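Local coordinates for extracellular solute-binding protein family 1 (Pseudothermotoga lettingae, PDB 5CI5) that probably captures sugars such as tagatose outside the cell and delivers them to an ABC transporter, at residues 188-193 and 382-387; 377-382 and 406-411. One frame throughout, in Å; residues are numbered along the deposited sequence.

Contact 1. Residues 188-193 and 382-387; sequences KTEHTT and QIQTMV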
loop_
_atom_site.group_PDB
_atom_site.type_symbol
_atom_site.label_atom_id
_atom_site.label_comp_id
_atom_site.label_asym_id
_atom_site.label_seq_id
_atom_site.Cartn_x
_atom_site.Cartn_y
_atom_site.Cartn_z
ATOM N N LYS A 188 8.726 3.925 11.643
ATOM C CA LYS A 188 8.873 5.120 10.810
ATOM C C LYS A 188 8.831 4.745 9.323
ATOM O O LYS A 188 9.794 4.926 8.561
ATOM C CB LYS A 188 10.161 5.858 11.151
ATOM C CG LYS A 188 10.159 6.507 12.542
ATOM C CD LYS A 188 9.040 7.567 12.696
ATOM C CE LYS A 188 9.127 8.707 11.688
ATOM N NZ LYS A 188 10.312 9.581 11.909
ATOM N N THR A 189 7.683 4.207 8.935
ATOM C CA THR A 189 7.422 3.760 7.578
ATOM C C THR A 189 5.976 4.136 7.215
ATOM O O THR A 189 5.148 4.451 8.089
ATOM C CB THR A 189 7.597 2.241 7.410
ATOM O OG1 THR A 189 6.596 1.588 8.204
ATOM C CG2 THR A 189 9.001 1.745 7.798
ATOM N N GLU A 190 5.681 4.102 5.914
ATOM C CA GLU A 190 4.380 4.480 5.403
ATOM C C GLU A 190 3.263 3.644 6.015
ATOM O O GLU A 190 2.151 4.125 6.097
ATOM C CB GLU A 190 4.374 4.334 3.878
ATOM C CG GLU A 190 3.112 4.770 3.187
ATOM C CD GLU A 190 2.858 6.256 3.210
ATOM O OE1 GLU A 190 3.730 7.025 3.661
ATOM O OE2 GLU A 190 1.767 6.652 2.782
ATOM N N HIS A 191 3.554 2.401 6.414
ATOM C CA HIS A 191 2.522 1.535 6.998
ATOM C C HIS A 191 1.844 2.231 8.187
ATOM O O HIS A 191 0.647 2.069 8.439
ATOM C CB HIS A 191 3.071 0.190 7.511
ATOM C CG HIS A 191 4.022 -0.516 6.595
ATOM N ND1 HIS A 191 5.364 -0.207 6.539
ATOM C CD2 HIS A 191 3.847 -1.579 5.773
ATOM C CE1 HIS A 191 5.967 -1.029 5.697
ATOM N NE2 HIS A 191 5.066 -1.868 5.212
ATOM N N THR A 192 2.625 2.959 8.969
ATOM C CA THR A 192 2.107 3.615 10.158
ATOM C C THR A 192 1.138 4.761 9.812
ATOM O O THR A 192 0.070 4.907 10.413
ATOM C CB THR A 192 3.282 4.098 11.006
ATOM O OG1 THR A 192 4.035 2.941 11.388
ATOM C CG2 THR A 192 2.805 4.884 12.260
ATOM N N THR A 193 1.461 5.522 8.779
ATOM C CA THR A 193 0.537 6.518 8.273
ATOM C C THR A 193 -0.725 5.878 7.755
ATOM O O THR A 193 -1.820 6.366 8.007
ATOM C CB THR A 193 1.169 7.337 7.159
ATOM O OG1 THR A 193 2.294 7.993 7.730
ATOM C CG2 THR A 193 0.192 8.397 6.574
ATOM N N GLN A 382 5.150 13.318 9.259
ATOM C CA GLN A 382 4.553 13.886 10.471
ATOM C C GLN A 382 3.593 12.925 11.177
ATOM O O GLN A 382 3.535 12.882 12.413
ATOM C CB GLN A 382 3.828 15.187 10.147
ATOM C CG GLN A 382 4.769 16.275 9.674
ATOM C CD GLN A 382 5.760 16.645 10.764
ATOM O OE1 GLN A 382 5.395 16.735 11.943
ATOM N NE2 GLN A 382 7.005 16.788 10.396
ATOM N N ILE A 383 2.854 12.149 10.388
ATOM C CA ILE A 383 1.897 11.200 10.931
ATOM C C ILE A 383 2.675 10.054 11.612
ATOM O O ILE A 383 2.346 9.623 12.726
ATOM C CB ILE A 383 0.954 10.652 9.831
ATOM C CG1 ILE A 383 0.151 11.796 9.186
ATOM C CG2 ILE A 383 0.042 9.584 10.405
ATOM C CD1 ILE A 383 -0.745 12.550 10.155
ATOM N N GLN A 384 3.736 9.574 10.956
ATOM C CA GLN A 384 4.574 8.524 11.532
ATOM C C GLN A 384 5.126 8.966 12.900
ATOM O O GLN A 384 5.072 8.219 13.885
ATOM C CB GLN A 384 5.726 8.179 10.585
ATOM C CG GLN A 384 5.253 7.523 9.280
ATOM C CD GLN A 384 6.315 7.530 8.199
ATOM O OE1 GLN A 384 6.020 7.718 7.008
ATOM N NE2 GLN A 384 7.556 7.393 8.608
ATOM N N THR A 385 5.677 10.174 12.946
ATOM C CA THR A 385 6.266 10.692 14.169
ATOM C C THR A 385 5.212 10.845 15.281
ATOM O O THR A 385 5.442 10.479 16.426
ATOM C CB THR A 385 6.969 12.034 13.883
ATOM O OG1 THR A 385 8.063 11.808 12.980
ATOM C CG2 THR A 385 7.487 12.681 15.185
HETATM N N MSE A 386 4.045 11.347 14.909
HETATM C CA MSE A 386 2.914 11.491 15.814
HETATM C C MSE A 386 2.617 10.159 16.517
HETATM O O MSE A 386 2.575 10.071 17.767
HETATM C CB MSE A 386 1.702 11.981 15.025
HETATM C CG MSE A 386 0.474 12.181 15.851
HETATM SE SE MSE A 386 -1.054 12.539 14.748
HETATM C CE MSE A 386 -1.210 10.803 13.894
ATOM N N VAL A 387 2.437 9.107 15.719
ATOM C CA VAL A 387 2.100 7.807 16.273
ATOM C C VAL A 387 3.236 7.302 17.156
ATOM O O VAL A 387 2.993 6.810 18.278
ATOM C CB VAL A 387 1.796 6.799 15.156
ATOM C CG1 VAL A 387 1.644 5.380 15.711
ATOM C CG2 VAL A 387 0.543 7.221 14.418
HETATM O O HOH W 1 9.624 7.297 7.164
#
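Gln384 reaches from helix 376-391 across the backbone of Lys188 and Thr189, just where the chain enters helix 190-202 beside the sugar pocket of this two-lobed, type II solute-binding fold. Its CG stands beside the backbone N (chi1 -67°) and the rest runs out straight, so the amide lies against the Lys188-Thr189 backbone, with CD 3.3 Å from Thr189 O and NE2 3.0 Å from Lys188 C. NE2 makes no direct bond there; a water appears to link it to Lys188 O, although its contact with NE2 is unusually short. Lys188 bends at each torsion from chi2 onward, bringing CE to 3.6 Å from Gln384 CB. Its NZ forms a salt bridge with Glu381 and a weak hydrogen bond to Thr385 OG1. The Glu190 carboxylate stands almost perpendicular to the Gln384 amide plane; Ser380 OG is shared between Glu190 OE1 and Gln384 OE1, while Arg370 and Tyr376 hold Glu190 OE2. These bonds are consistent with a fixed pose for the pocket residue Glu190, whose side chain touches the bound tagatose. Thr193 OG1 also bonds Ser380 OG and lies 3.4 Å from Gln384 CG, while its CG2 meets the buried Ile383. One turn onward along helix 376-391, the methyl CG2 of Thr192 packs 3.6 Å from Val387 CB.

Contact 2. Residues 377-382 and 406-411; sequences PQISEQ and ENVNKI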
loop_
_atom_site.group_PDB
_atom_site.type_symbol
_atom_site.label_atom_id
_atom_site.label_comp_id
_atom_site.label_asym_id
_atom_site.label_seq_id
_atom_site.Cartn_x
_atom_site.Cartn_y
_atom_site.Cartn_z
ATOM N N PRO A 377 4.750 13.188 0.930
ATOM C CA PRO A 377 5.722 12.426 1.732
ATOM C C PRO A 377 6.148 13.100 3.039
ATOM O O PRO A 377 6.263 12.415 4.068
ATOM C CB PRO A 377 6.905 12.277 0.772
ATOM C CG PRO A 377 6.230 12.178 -0.572
ATOM C CD PRO A 377 5.094 13.196 -0.496
ATOM N N GLN A 378 6.326 14.418 3.018
ATOM C CA GLN A 378 6.610 15.161 4.243
ATOM C C GLN A 378 5.474 15.077 5.263
ATOM O O GLN A 378 5.716 15.031 6.473
ATOM C CB GLN A 378 6.867 16.631 3.915
ATOM C CG GLN A 378 8.159 16.892 3.216
ATOM C CD GLN A 378 8.198 18.327 2.714
ATOM O OE1 GLN A 378 7.882 18.597 1.557
ATOM N NE2 GLN A 378 8.518 19.252 3.606
ATOM N N ILE A 379 4.234 15.111 4.775
ATOM C CA ILE A 379 3.049 14.986 5.626
ATOM C C ILE A 379 3.025 13.600 6.301
ATOM O O ILE A 379 2.801 13.488 7.506
ATOM C CB ILE A 379 1.765 15.234 4.790
ATOM C CG1 ILE A 379 1.704 16.709 4.376
ATOM C CG2 ILE A 379 0.499 14.805 5.566
ATOM C CD1 ILE A 379 0.620 17.027 3.375
ATOM N N SER A 380 3.291 12.555 5.533
ATOM C CA SER A 380 3.316 11.189 6.056
ATOM C C SER A 380 4.369 11.066 7.165
ATOM O O SER A 380 4.135 10.466 8.211
ATOM C CB SER A 380 3.583 10.190 4.939
ATOM O OG SER A 380 3.657 8.910 5.510
ATOM N N GLU A 381 5.518 11.698 6.959
ATOM C CA GLU A 381 6.537 11.725 8.002
ATOM C C GLU A 381 5.996 12.294 9.328
ATOM O O GLU A 381 6.328 11.792 10.392
ATOM C CB GLU A 381 7.751 12.541 7.537
ATOM C CG GLU A 381 8.728 12.933 8.643
ATOM C CD GLU A 381 9.334 11.740 9.351
ATOM O OE1 GLU A 381 9.260 10.630 8.791
ATOM O OE2 GLU A 381 9.892 11.915 10.468
ATOM N N GLN A 382 5.150 13.318 9.259
ATOM C CA GLN A 382 4.553 13.886 10.471
ATOM C C GLN A 382 3.593 12.925 11.177
ATOM O O GLN A 382 3.535 12.882 12.413
ATOM C CB GLN A 382 3.828 15.187 10.147
ATOM C CG GLN A 382 4.769 16.275 9.674
ATOM C CD GLN A 382 5.760 16.645 10.764
ATOM O OE1 GLN A 382 5.395 16.735 11.943
ATOM N NE2 GLN A 382 7.005 16.788 10.396
ATOM N N GLU A 406 0.094 21.152 13.136
ATOM C CA GLU A 406 0.802 22.415 12.954
ATOM C C GLU A 406 1.935 22.274 11.938
ATOM O O GLU A 406 2.115 23.128 11.067
ATOM C CB GLU A 406 1.317 22.928 14.307
ATOM C CG GLU A 406 0.166 23.493 15.148
ATOM C CD GLU A 406 0.523 23.849 16.585
ATOM O OE1 GLU A 406 1.623 23.506 17.062
ATOM O OE2 GLU A 406 -0.330 24.480 17.247
ATOM N N ASN A 407 2.675 21.172 12.007
ATOM C CA ASN A 407 3.766 20.952 11.074
ATOM C C ASN A 407 3.250 20.711 9.666
ATOM O O ASN A 407 3.847 21.154 8.679
ATOM C CB ASN A 407 4.623 19.778 11.528
ATOM C CG ASN A 407 5.458 20.108 12.742
ATOM O OD1 ASN A 407 5.626 21.278 13.103
ATOM N ND2 ASN A 407 5.983 19.075 13.393
ATOM N N VAL A 408 2.140 19.994 9.552
ATOM C CA VAL A 408 1.538 19.772 8.241
ATOM C C VAL A 408 1.091 21.113 7.635
ATOM O O VAL A 408 1.278 21.358 6.437
ATOM C CB VAL A 408 0.365 18.786 8.337
ATOM C CG1 VAL A 408 -0.499 18.817 7.073
ATOM C CG2 VAL A 408 0.895 17.382 8.591
ATOM N N ASN A 409 0.520 21.992 8.446
ATOM C CA ASN A 409 0.077 23.270 7.901
ATOM C C ASN A 409 1.252 24.128 7.441
ATOM O O ASN A 409 1.128 24.859 6.455
ATOM C CB ASN A 409 -0.773 24.025 8.926
ATOM C CG ASN A 409 -2.152 23.435 9.070
ATOM O OD1 ASN A 409 -2.634 22.721 8.189
ATOM N ND2 ASN A 409 -2.817 23.749 10.175
ATOM N N LYS A 410 2.386 24.034 8.131
ATOM C CA LYS A 410 3.584 24.757 7.711
ATOM C C LYS A 410 4.126 24.180 6.395
ATOM O O LYS A 410 4.534 24.920 5.495
ATOM C CB LYS A 410 4.644 24.712 8.811
ATOM C CG LYS A 410 4.284 25.599 10.026
ATOM C CD LYS A 410 5.181 25.369 11.264
ATOM C CE LYS A 410 4.649 26.113 12.517
ATOM N NZ LYS A 410 4.649 27.613 12.377
ATOM N N ILE A 411 4.101 22.859 6.285
ATOM C CA ILE A 411 4.517 22.191 5.067
ATOM C C ILE A 411 3.665 22.660 3.895
ATOM O O ILE A 411 4.191 22.910 2.804
ATOM C CB ILE A 411 4.411 20.655 5.229
ATOM C CG1 ILE A 411 5.532 20.140 6.137
ATOM C CG2 ILE A 411 4.434 19.946 3.878
ATOM C CD1 ILE A 411 5.289 18.726 6.718
#
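Helices 377-382 and 406-411 run antiparallel, their N-to-C directions 169° apart and their axes 9.5 Å apart at closest approach, with the CA atoms of Ile379 and Val408 facing each other at 5.7 Å. At one end, two amides meet. Asn407 ND2 donates to Gln382 OE1 at 2.8 Å with an N-H...O angle of 161°; the bond lies in the plane of the Asn407 amide, but reaches the Gln382 carbonyl from above its plane. The two amides are perpendicular, and Gln382 CD also rests 3.4 Å from Asn407 CB, so the glutamine group lies against the aliphatic base of the asparagine. A bend at chi2 (-63°) folds the Gln382 chain to place it there. With an alanine here, Asn407 ND2 would probably lose this acceptor and a gap would probably open beside Ile411 CD1, which packs 3.9 Å from Gln382 CG. Toward the other end, Ile411 leans across the first helix, its CD1 lying 3.7 Å from Gln378 O and also near Gln378 CB. The Gln378 chain crosses it obliquely, with the NE2 end passing over Ile411 CG1. Beneath these polar chains lies the apolar seam: Ile379 and Val408 cross at about a right angle and meet through their CG2 methyls at 4.0 Å, while Val408 CG2 also reaches Gln382 CB at the same distance. Val408 also touches Leu208 and Ala215 of nearby loops. Helices 376-391 and 397-413 form the antiparallel helical hairpin that closes the chain at its C-terminus, with apolar residues on one side and an amide pair at its outer rim.

In the fold
Both contacts are partly buried and rest on helix 376-391, which lies between helix 190-202 and helix 397-413 and turns a different face to each. Contact 1 lies deeper, its centre about 14 Å from that of the chain against about 20 Å for the centre of contact 2, and borders the tagatose site. Its chemistry is largely polar, with methyl packing by Thr192 and Thr193. Contact 2 joins neighbouring helices through isoleucine and valine, with one amide bond at its edge; the side chain of Ile379 is about 13 Å from the sugar. Ser380, on residues 377-382, joins the two contacts. The hairpin thus packs against residues 188-193, which include a pocket residue.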